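Local coordinates for putative epoxide hydrolase protein (Klebsiella pneumoniae subsp. pneumoniae, PDB 5BOV), which probably acts as an alpha/beta-fold hydrolase, perhaps on epoxides or monoacylglycerols, at residues 16-21 against 228-233; 86-91 against 112-117; 94-97 against 103-106; 118-123 against 243-248. All coordinates share one frame; numbering follows the deposited sequence.

Overall arrangement
The four contacts lie in one alpha/beta hydrolase chain, with contact 2 about 11 Å, centre to centre, from each of the others. Contacts 2 and 3 share helix 85-98, and contacts 2 and 4 share helix 111-122. Along the chain, contact 3 is nested within contact 2, which is itself nested within contact 1; contact 4 follows contact 2 in series and alternates with contact 1, their centres being about 19 Å apart. Contacts 1, 3 and 4 all reach the central sheet, at strands 19-26, 104-108 and 247-252 respectively. Together they tie the helix pair 85-98 and 111-122 to the sheet, and the late segments 228-233 and 243-248 to the early half of the chain.

Contact 1: residues 16-21 against 228-233; sequences AGDLNI and AKYAGY
Asp18 and Lys229 are joined by a salt bridge, their side chains arriving from opposite directions. NZ of Lys229 donates to OD2 of Asp18 over 2.8 Å, and OD2 accepts with its syn lone pair, on the side of the other carboxylate oxygen. Lys229 reaches this far because its chain is extended beyond CG. A chi1 of 66° tucks its CG between the two backbone branches, over the centre of the neighbouring Tyr230 ring and 4.0 Å above its plane. Tyr230 joins in through its hydroxyl, which is too far from the carboxylate to bond directly; a water in the plane of the ring links the two. It donates to Asp18 OD2 at 2.7 Å and is hydrogen-bonded to Tyr230 OH at the same length, so OD2 is gripped by both a cation and a water. Asp18 itself stands in a type II' turn from Ala16 to Leu19, the tight connection of a beta hairpin. That hairpin joins strands 12-16 and 19-26 at one margin of the sheet, while Tyr230, just before helix 231-238, rests on Ser86 and Ala87 of helix 85-98.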
loop_
_atom_site.group_PDB
_atom_site.type_symbol
_atom_site.label_atom_id
_atom_site.label_comp_id
_atom_site.label_asym_id
_atom_site.label_seq_id
_atom_site.Cartn_x
_atom_site.Cartn_y
_atom_site.Cartn_z
ATOM N N ALA A 16 8.378 -15.821 4.512
ATOM C CA ALA A 16 8.154 -14.862 5.534
ATOM C C ALA A 16 6.741 -15.073 6.077
ATOM O O ALA A 16 5.738 -14.752 5.436
ATOM C CB ALA A 16 8.297 -13.439 4.975
ATOM N N GLY A 17 6.663 -15.587 7.310
ATOM C CA GLY A 17 5.368 -15.762 7.961
ATOM C C GLY A 17 4.563 -16.807 7.215
ATOM O O GLY A 17 5.029 -17.925 6.980
ATOM N N ASP A 18 3.367 -16.429 6.829
ATOM C CA ASP A 18 2.501 -17.317 6.057
ATOM C C ASP A 18 2.714 -17.266 4.556
ATOM O O ASP A 18 2.012 -17.992 3.800
ATOM C CB ASP A 18 1.039 -16.955 6.364
ATOM C CG ASP A 18 0.621 -17.311 7.781
ATOM O OD1 ASP A 18 1.228 -18.169 8.423
ATOM O OD2 ASP A 18 -0.469 -16.796 8.203
ATOM N N LEU A 19 3.670 -16.437 4.100
ATOM C CA LEU A 19 3.887 -16.229 2.674
ATOM C C LEU A 19 5.253 -16.630 2.178
ATOM O O LEU A 19 6.203 -16.703 2.947
ATOM C CB LEU A 19 3.741 -14.713 2.449
ATOM C CG LEU A 19 2.435 -14.076 2.875
ATOM C CD1 LEU A 19 2.495 -12.570 2.609
ATOM C CD2 LEU A 19 1.229 -14.670 2.119
ATOM N N ASN A 20 5.315 -16.827 0.882
ATOM C CA ASN A 20 6.576 -16.684 0.148
ATOM C C ASN A 20 6.423 -15.349 -0.617
ATOM O O ASN A 20 5.589 -15.252 -1.493
ATOM C CB ASN A 20 6.784 -17.893 -0.760
ATOM C CG ASN A 20 7.782 -17.678 -1.888
ATOM O OD1 ASN A 20 8.574 -16.750 -1.951
ATOM N ND2 ASN A 20 7.625 -18.531 -2.901
ATOM N N ILE A 21 7.186 -14.359 -0.188
ATOM C CA ILE A 21 7.040 -13.039 -0.675
ATOM C C ILE A 21 7.949 -12.848 -1.855
ATOM O O ILE A 21 9.166 -13.129 -1.774
ATOM C CB ILE A 21 7.350 -11.997 0.437
ATOM C CG1 ILE A 21 6.237 -12.045 1.475
ATOM C CG2 ILE A 21 7.401 -10.566 -0.163
ATOM C CD1 ILE A 21 6.440 -11.145 2.698
ATOM N N ALA A 228 -8.322 -14.736 14.415
ATOM C CA ALA A 228 -8.033 -14.583 15.815
ATOM C C ALA A 228 -6.633 -14.093 16.114
ATOM O O ALA A 228 -6.420 -13.250 17.012
ATOM C CB ALA A 228 -8.324 -15.907 16.536
ATOM N N LYS A 229 -5.657 -14.549 15.346
ATOM C CA LYS A 229 -4.291 -14.122 15.596
ATOM C C LYS A 229 -3.979 -12.640 15.283
ATOM O O LYS A 229 -2.924 -12.143 15.667
ATOM C CB LYS A 229 -3.274 -15.019 14.856
ATOM C CG LYS A 229 -3.302 -14.964 13.350
ATOM C CD LYS A 229 -2.327 -15.995 12.821
ATOM C CE LYS A 229 -2.107 -15.870 11.359
ATOM N NZ LYS A 229 -1.256 -17.032 10.912
ATOM N N TYR A 230 -4.912 -11.970 14.574
ATOM C CA TYR A 230 -4.755 -10.562 14.303
ATOM C C TYR A 230 -5.679 -9.690 15.153
ATOM O O TYR A 230 -5.637 -8.461 15.032
ATOM C CB TYR A 230 -4.992 -10.305 12.830
ATOM C CG TYR A 230 -4.002 -11.063 11.936
ATOM C CD1 TYR A 230 -2.657 -10.907 12.101
ATOM C CD2 TYR A 230 -4.452 -11.844 10.888
ATOM C CE1 TYR A 230 -1.722 -11.580 11.244
ATOM C CE2 TYR A 230 -3.547 -12.517 10.053
ATOM C CZ TYR A 230 -2.193 -12.387 10.266
ATOM O OH TYR A 230 -1.275 -13.062 9.445
ATOM N N ALA A 231 -6.474 -10.323 16.038
ATOM C CA ALA A 231 -7.521 -9.544 16.713
ATOM C C ALA A 231 -6.904 -8.545 17.683
ATOM O O ALA A 231 -7.449 -7.428 17.873
ATOM C CB ALA A 231 -8.502 -10.523 17.430
ATOM N N GLY A 232 -5.801 -8.899 18.311
ATOM C CA GLY A 232 -5.096 -7.997 19.226
ATOM C C GLY A 232 -4.611 -6.727 18.497
ATOM O O GLY A 232 -4.781 -5.576 18.996
ATOM N N TYR A 233 -4.026 -6.932 17.322
ATOM C CA TYR A 233 -3.603 -5.771 16.558
ATOM C C TYR A 233 -4.786 -4.914 16.193
ATOM O O TYR A 233 -4.683 -3.701 16.268
ATOM C CB TYR A 233 -2.928 -6.234 15.281
ATOM C CG TYR A 233 -1.730 -7.147 15.488
ATOM C CD1 TYR A 233 -0.862 -6.990 16.541
ATOM C CD2 TYR A 233 -1.423 -8.095 14.501
ATOM C CE1 TYR A 233 0.293 -7.839 16.687
ATOM C CE2 TYR A 233 -0.278 -8.913 14.626
ATOM C CZ TYR A 233 0.546 -8.782 15.695
ATOM O OH TYR A 233 1.684 -9.571 15.782
HETATM O O HOH W 1 -1.886 -14.670 7.427
#

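Contact 2: residues 86-91 against 112-117; sequences SAMAAD and GARTAD
Helices 85-98 and 111-122 cross through their segments 86-91 and 112-117 at -69°, with axes 8.5 Å apart and Ala89 facing Thr115 at the nearest point of the two backbones. Thr115 fills this crossing with its methyl group: CG2 is anti to the backbone N and lies 3.7 Å from Ala89 N and as far from Met88 O. Its hydroxyl turns along its own helix, hydrogen-bonding to the carbonyl of Trp111, and OG1 also packs 3.5 Å from Met88 CB. Met88 runs roughly perpendicular to Thr115. Beyond them the extended selenomethionine Met88 runs out to Arg114, whose chain bends at chi3 (70°) to bring the guanidinium across. Met88 SE is 3.5 Å from Arg114 NH2, and the methyl CE lies in the guanidinium plane at its edge, 3.6 Å from the same nitrogen. Arg114 NH1 is hydrogen-bonded to OD1 of Asn216, and Trp111 is a cation-pi partner. The buried crossing thus rests on van der Waals packing of Thr115 and Ala89 against Met88, whose selenium (sulfur in the natural protein) and methyl lie at the edge of a cation; Thr115 OG1 and Arg114 NH1 find their hydrogen-bond partners outside the two segments.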
loop_
_atom_site.group_PDB
_atom_site.type_symbol
_atom_site.label_atom_id
_atom_site.label_comp_id
_atom_site.label_asym_id
_atom_site.label_seq_id
_atom_site.Cartn_x
_atom_site.Cartn_y
_atom_site.Cartn_z
ATOM N N SER A 86 -4.217 -5.515 9.487
ATOM C CA SER A 86 -3.059 -5.871 10.241
ATOM C C SER A 86 -2.325 -7.102 9.686
ATOM O O SER A 86 -1.145 -7.323 9.994
ATOM C CB SER A 86 -3.360 -6.054 11.732
ATOM O OG SER A 86 -4.319 -7.116 11.909
ATOM N N ALA A 87 -3.001 -7.905 8.863
ATOM C CA ALA A 87 -2.368 -9.080 8.253
ATOM C C ALA A 87 -1.253 -8.632 7.315
ATOM O O ALA A 87 -0.158 -9.209 7.324
ATOM C CB ALA A 87 -3.394 -9.959 7.556
HETATM N N MSE A 88 -1.485 -7.571 6.541
HETATM C CA MSE A 88 -0.480 -7.064 5.651
HETATM C C MSE A 88 0.652 -6.419 6.405
HETATM O O MSE A 88 1.810 -6.566 5.998
HETATM C CB MSE A 88 -1.079 -6.082 4.640
HETATM C CG MSE A 88 -2.158 -6.820 3.825
HETATM SE SE MSE A 88 -2.850 -5.609 2.462
HETATM C CE MSE A 88 -4.581 -6.536 2.183
ATOM N N ALA A 89 0.358 -5.692 7.490
ATOM C CA ALA A 89 1.405 -5.140 8.328
ATOM C C ALA A 89 2.289 -6.254 8.908
ATOM O O ALA A 89 3.536 -6.174 8.864
ATOM C CB ALA A 89 0.799 -4.289 9.426
ATOM N N ALA A 90 1.648 -7.318 9.406
ATOM C CA ALA A 90 2.409 -8.462 9.928
ATOM C C ALA A 90 3.308 -9.064 8.856
ATOM O O ALA A 90 4.463 -9.418 9.152
ATOM C CB ALA A 90 1.466 -9.511 10.486
ATOM N N ASP A 91 2.814 -9.138 7.590
ATOM C CA ASP A 91 3.577 -9.681 6.486
ATOM C C ASP A 91 4.910 -8.857 6.326
ATOM O O ASP A 91 6.000 -9.406 6.092
ATOM C CB ASP A 91 2.868 -9.567 5.154
ATOM C CG ASP A 91 1.602 -10.419 5.015
ATOM O OD1 ASP A 91 1.543 -11.508 5.683
ATOM O OD2 ASP A 91 0.765 -10.028 4.177
ATOM N N GLY A 112 -0.788 0.169 0.657
ATOM C CA GLY A 112 0.550 0.255 1.119
ATOM C C GLY A 112 0.810 1.345 2.170
ATOM O O GLY A 112 1.648 1.187 3.043
ATOM N N ALA A 113 0.108 2.456 2.040
ATOM C CA ALA A 113 0.162 3.520 3.031
ATOM C C ALA A 113 -0.458 3.045 4.324
ATOM O O ALA A 113 0.068 3.255 5.414
ATOM C CB ALA A 113 -0.499 4.800 2.588
ATOM N N ARG A 114 -1.659 2.428 4.234
ATOM C CA ARG A 114 -2.287 1.845 5.415
ATOM C C ARG A 114 -1.383 0.856 6.111
ATOM O O ARG A 114 -1.176 0.918 7.321
ATOM C CB ARG A 114 -3.558 1.178 5.019
ATOM C CG ARG A 114 -4.338 0.601 6.144
ATOM C CD ARG A 114 -5.535 -0.203 5.625
ATOM N NE ARG A 114 -5.069 -1.416 4.992
ATOM C CZ ARG A 114 -5.743 -2.153 4.126
ATOM N NH1 ARG A 114 -6.942 -1.800 3.702
ATOM N NH2 ARG A 114 -5.202 -3.309 3.702
ATOM N N THR A 115 -0.707 0.013 5.319
ATOM C CA THR A 115 0.139 -0.992 5.852
ATOM C C THR A 115 1.387 -0.349 6.545
ATOM O O THR A 115 1.707 -0.697 7.676
ATOM C CB THR A 115 0.623 -1.962 4.733
ATOM O OG1 THR A 115 -0.521 -2.621 4.148
ATOM C CG2 THR A 115 1.525 -2.965 5.253
ATOM N N ALA A 116 2.005 0.625 5.883
ATOM C CA ALA A 116 3.139 1.312 6.498
ATOM C C ALA A 116 2.736 2.084 7.755
ATOM O O ALA A 116 3.481 2.084 8.729
ATOM C CB ALA A 116 3.738 2.308 5.491
ATOM N N ASP A 117 1.552 2.720 7.731
ATOM C CA ASP A 117 0.998 3.411 8.838
ATOM C C ASP A 117 0.908 2.420 10.065
ATOM O O ASP A 117 1.270 2.795 11.193
ATOM C CB ASP A 117 -0.361 3.976 8.596
ATOM C CG ASP A 117 -0.387 5.130 7.613
ATOM O OD1 ASP A 117 0.682 5.619 7.176
ATOM O OD2 ASP A 117 -1.521 5.426 7.204
#

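Contact 3: residues 94-97 against 103-106; sequences HLMD and QADL
An apolar contact made by a single methyl group joins Met96 of helix 85-98 to Gln103 and Ala104 at the start of strand 104-108, across the short connection that leads from one to the other. Met96, a selenomethionine, brings only its end to the strand. CG leaves beside the backbone N, and the bend about the last torsion (chi3 79°) turns CE to the strand. There CE rests 4.0 Å from the methyl CB of Ala104 and 3.8 Å from the amide N of the same residue. It also lies 4.0 Å from CA of Gln103, whose side chain starts in the other direction, away from the helix. The methyl therefore covers backbone as much as side chain at the point where the strand begins. Two residues further along the strand, Leu106 lies on Ile35 and Val127. Strand 59-74, helix 85-98 and strand 104-108 form a beta-alpha-beta crossover that passes strand 32-37. Met96 also touches Ile35 on that intervening strand, while Ala104 pairs through its backbone with Arg126 and Lys128 at the start of the adjacent strand 127-133.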
loop_
_atom_site.group_PDB
_atom_site.type_symbol
_atom_site.label_atom_id
_atom_site.label_comp_id
_atom_site.label_asym_id
_atom_site.label_seq_id
_atom_site.Cartn_x
_atom_site.Cartn_y
_atom_site.Cartn_z
ATOM N N HIS A 94 7.332 -9.626 9.139
ATOM C CA HIS A 94 7.963 -10.918 8.867
ATOM C C HIS A 94 8.992 -10.814 7.743
ATOM O O HIS A 94 10.076 -11.462 7.803
ATOM C CB HIS A 94 6.906 -11.948 8.461
ATOM C CG HIS A 94 6.063 -12.402 9.598
ATOM N ND1 HIS A 94 6.575 -12.927 10.773
ATOM C CD2 HIS A 94 4.721 -12.509 9.687
ATOM C CE1 HIS A 94 5.559 -13.251 11.568
ATOM N NE2 HIS A 94 4.430 -13.005 10.936
ATOM N N LEU A 95 8.717 -9.991 6.727
ATOM C CA LEU A 95 9.727 -9.782 5.641
ATOM C C LEU A 95 10.964 -9.118 6.197
ATOM O O LEU A 95 12.108 -9.514 5.854
ATOM C CB LEU A 95 9.114 -8.893 4.528
ATOM C CG LEU A 95 9.989 -8.528 3.373
ATOM C CD1 LEU A 95 10.436 -9.762 2.596
ATOM C CD2 LEU A 95 9.276 -7.528 2.453
HETATM N N MSE A 96 10.788 -8.096 7.035
HETATM C CA MSE A 96 11.931 -7.370 7.637
HETATM C C MSE A 96 12.754 -8.342 8.440
HETATM O O MSE A 96 14.008 -8.401 8.317
HETATM C CB MSE A 96 11.441 -6.188 8.484
HETATM C CG MSE A 96 10.997 -5.023 7.570
HETATM SE SE MSE A 96 10.240 -3.628 8.733
HETATM C CE MSE A 96 11.955 -2.979 9.241
ATOM N N ASP A 97 12.080 -9.121 9.286
ATOM C CA ASP A 97 12.780 -10.134 10.031
ATOM C C ASP A 97 13.556 -11.140 9.147
ATOM O O ASP A 97 14.749 -11.467 9.439
ATOM C CB ASP A 97 11.871 -10.929 10.964
ATOM C CG ASP A 97 11.247 -10.086 12.069
ATOM O OD1 ASP A 97 11.788 -9.007 12.424
ATOM O OD2 ASP A 97 10.236 -10.586 12.651
ATOM N N GLN A 103 15.491 -1.909 11.109
ATOM C CA GLN A 103 14.725 -0.680 10.946
ATOM C C GLN A 103 14.808 -0.195 9.503
ATOM O O GLN A 103 15.831 -0.387 8.853
ATOM C CB GLN A 103 15.295 0.345 11.922
ATOM C CG GLN A 103 14.479 1.627 12.001
ATOM C CD GLN A 103 15.186 2.808 12.723
ATOM O OE1 GLN A 103 16.276 3.231 12.323
ATOM N NE2 GLN A 103 14.621 3.234 13.845
ATOM N N ALA A 104 13.696 0.341 8.946
ATOM C CA ALA A 104 13.724 0.846 7.591
ATOM C C ALA A 104 12.899 2.127 7.504
ATOM O O ALA A 104 11.980 2.352 8.308
ATOM C CB ALA A 104 13.151 -0.148 6.639
ATOM N N ASP A 105 13.169 2.927 6.462
ATOM C CA ASP A 105 12.231 3.939 6.020
ATOM C C ASP A 105 11.095 3.223 5.274
ATOM O O ASP A 105 11.377 2.300 4.545
ATOM C CB ASP A 105 12.936 4.887 5.096
ATOM C CG ASP A 105 13.959 5.706 5.764
ATOM O OD1 ASP A 105 13.760 6.196 6.882
ATOM O OD2 ASP A 105 15.079 5.931 5.104
ATOM N N LEU A 106 9.846 3.587 5.555
ATOM C CA LEU A 106 8.697 2.999 4.858
ATOM C C LEU A 106 7.988 4.056 4.070
ATOM O O LEU A 106 7.820 5.201 4.519
ATOM C CB LEU A 106 7.709 2.396 5.839
ATOM C CG LEU A 106 8.177 1.270 6.714
ATOM C CD1 LEU A 106 6.959 0.749 7.481
ATOM C CD2 LEU A 106 8.892 0.210 6.023
#

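Contact 4: residues 118-123 against 243-248; sequences IVAALW and ITVPTI
Beside the aliphatic contact of Ala120 and Ala121 with Ile243, the flat group is the indole of Trp123, the first residue past the helix. Leu122 CB lies 3.8 Å above one face, offset toward the rim, and Val119 CA meets its edge in the ring plane; Tyr233 stacks edge-to-face with it. The indole takes no part in the facing surface with 243-248, which is built from aliphatic groups, two alanine methyls against the branches of Ile243 and Val245. Ala120 points its methyl between two branches: CB is 4.0 Å from Ile243 CG2 and 4.1 Å from Val245 CG2. Ile243 straddles the two alanines, because its CG2 is anti to the backbone N while CG1 stands beside that N (chi1 -74°). CG1 consequently lies 4.1 Å from Ala121 CB. Nearby, a water joins the backbones, donating to Ala120 O at 2.8 Å and accepting from Thr244 N at 2.9 Å. Within 243-248, Thr247 OG1 donates to Val245 O over 2.9 Å, from 44° above the carbonyl plane, linking the first residue of strand 247-252 back to the loop before it. Ile243 and Val245 also rest on strand 127-133, touching Leu130 and Val127. The short alanine side chains are consistent with the close approach of the backbones, the CA atoms of Ala121 and Ile243 being 5.0 Å apart; the direct contact is nonpolar, and a bridging water serves the backbone groups of the two segments.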
loop_
_atom_site.group_PDB
_atom_site.type_symbol
_atom_site.label_atom_id
_atom_site.label_comp_id
_atom_site.label_asym_id
_atom_site.label_seq_id
_atom_site.Cartn_x
_atom_site.Cartn_y
_atom_site.Cartn_z
ATOM N N ILE A 118 0.351 1.234 9.823
ATOM C CA ILE A 118 0.186 0.262 10.868
ATOM C C ILE A 118 1.550 -0.181 11.424
ATOM O O ILE A 118 1.682 -0.281 12.675
ATOM C CB ILE A 118 -0.642 -0.944 10.395
ATOM C CG1 ILE A 118 -2.047 -0.509 10.133
ATOM C CG2 ILE A 118 -0.620 -2.099 11.460
ATOM C CD1 ILE A 118 -2.873 -1.524 9.349
ATOM N N VAL A 119 2.520 -0.467 10.573
ATOM C CA VAL A 119 3.831 -0.848 11.066
ATOM C C VAL A 119 4.395 0.253 11.950
ATOM O O VAL A 119 4.920 -0.008 13.048
ATOM C CB VAL A 119 4.815 -1.224 9.958
ATOM C CG1 VAL A 119 6.106 -1.654 10.513
ATOM C CG2 VAL A 119 4.223 -2.364 9.175
ATOM N N ALA A 120 4.264 1.520 11.519
ATOM C CA ALA A 120 4.770 2.600 12.283
ATOM C C ALA A 120 4.056 2.788 13.606
ATOM O O ALA A 120 4.669 3.199 14.590
ATOM C CB ALA A 120 4.709 3.883 11.433
ATOM N N ALA A 121 2.747 2.563 13.634
ATOM C CA ALA A 121 1.998 2.738 14.870
ATOM C C ALA A 121 2.229 1.610 15.875
ATOM O O ALA A 121 2.302 1.840 17.126
ATOM C CB ALA A 121 0.519 2.852 14.508
ATOM N N LEU A 122 2.297 0.389 15.401
ATOM C CA LEU A 122 2.395 -0.758 16.327
ATOM C C LEU A 122 3.802 -1.194 16.621
ATOM O O LEU A 122 4.063 -1.701 17.745
ATOM C CB LEU A 122 1.612 -1.963 15.808
ATOM C CG LEU A 122 0.112 -1.741 15.537
ATOM C CD1 LEU A 122 -0.528 -3.045 15.130
ATOM C CD2 LEU A 122 -0.630 -1.143 16.705
ATOM N N TRP A 123 4.704 -1.026 15.662
ATOM C CA TRP A 123 6.122 -1.329 15.861
ATOM C C TRP A 123 6.993 -0.132 15.468
ATOM O O TRP A 123 7.835 -0.240 14.550
ATOM C CB TRP A 123 6.495 -2.567 15.058
ATOM C CG TRP A 123 5.647 -3.697 15.365
ATOM C CD1 TRP A 123 5.738 -4.506 16.482
ATOM C CD2 TRP A 123 4.531 -4.217 14.589
ATOM N NE1 TRP A 123 4.732 -5.446 16.450
ATOM C CE2 TRP A 123 4.038 -5.363 15.264
ATOM C CE3 TRP A 123 3.926 -3.841 13.404
ATOM C CZ2 TRP A 123 2.933 -6.120 14.778
ATOM C CZ3 TRP A 123 2.824 -4.539 12.949
ATOM C CH2 TRP A 123 2.325 -5.670 13.608
ATOM N N ILE A 243 0.905 8.147 15.068
ATOM C CA ILE A 243 2.221 7.700 14.596
ATOM C C ILE A 243 3.240 8.674 15.139
ATOM O O ILE A 243 3.160 9.916 14.931
ATOM C CB ILE A 243 2.192 7.645 13.071
ATOM C CG1 ILE A 243 1.360 6.399 12.684
ATOM C CG2 ILE A 243 3.603 7.526 12.532
ATOM C CD1 ILE A 243 0.889 6.379 11.288
ATOM N N THR A 244 4.257 8.132 15.781
ATOM C CA THR A 244 5.236 8.925 16.494
ATOM C C THR A 244 6.532 9.190 15.701
ATOM O O THR A 244 7.387 9.976 16.108
ATOM C CB THR A 244 5.647 8.209 17.830
ATOM O OG1 THR A 244 6.320 6.980 17.540
ATOM C CG2 THR A 244 4.451 7.990 18.709
ATOM N N VAL A 245 6.715 8.454 14.567
ATOM C CA VAL A 245 7.952 8.532 13.815
ATOM C C VAL A 245 7.913 9.691 12.831
ATOM O O VAL A 245 6.828 10.178 12.457
ATOM C CB VAL A 245 8.262 7.229 13.052
ATOM C CG1 VAL A 245 8.169 6.035 14.030
ATOM C CG2 VAL A 245 7.369 7.009 11.874
ATOM N N PRO A 246 9.072 10.193 12.432
ATOM C CA PRO A 246 9.070 11.305 11.452
ATOM C C PRO A 246 8.309 10.916 10.168
ATOM O O PRO A 246 8.580 9.897 9.612
ATOM C CB PRO A 246 10.570 11.547 11.153
ATOM C CG PRO A 246 11.231 11.046 12.371
ATOM C CD PRO A 246 10.455 9.852 12.824
ATOM N N THR A 247 7.401 11.785 9.761
ATOM C CA THR A 247 6.481 11.450 8.660
ATOM C C THR A 247 6.330 12.627 7.719
ATOM O O THR A 247 6.132 13.791 8.166
ATOM C CB THR A 247 5.124 11.100 9.214
ATOM O OG1 THR A 247 5.224 9.943 10.090
ATOM C CG2 THR A 247 4.143 10.779 8.117
ATOM N N ILE A 248 6.357 12.344 6.403
ATOM C CA ILE A 248 5.867 13.248 5.417
ATOM C C ILE A 248 4.635 12.655 4.768
ATOM O O ILE A 248 4.680 11.517 4.320
ATOM C CB ILE A 248 6.921 13.604 4.322
ATOM C CG1 ILE A 248 8.111 14.281 5.006
ATOM C CG2 ILE A 248 6.316 14.420 3.239
ATOM C CD1 ILE A 248 9.184 14.733 4.023
HETATM O O HOH W 2 4.360 5.337 16.369
#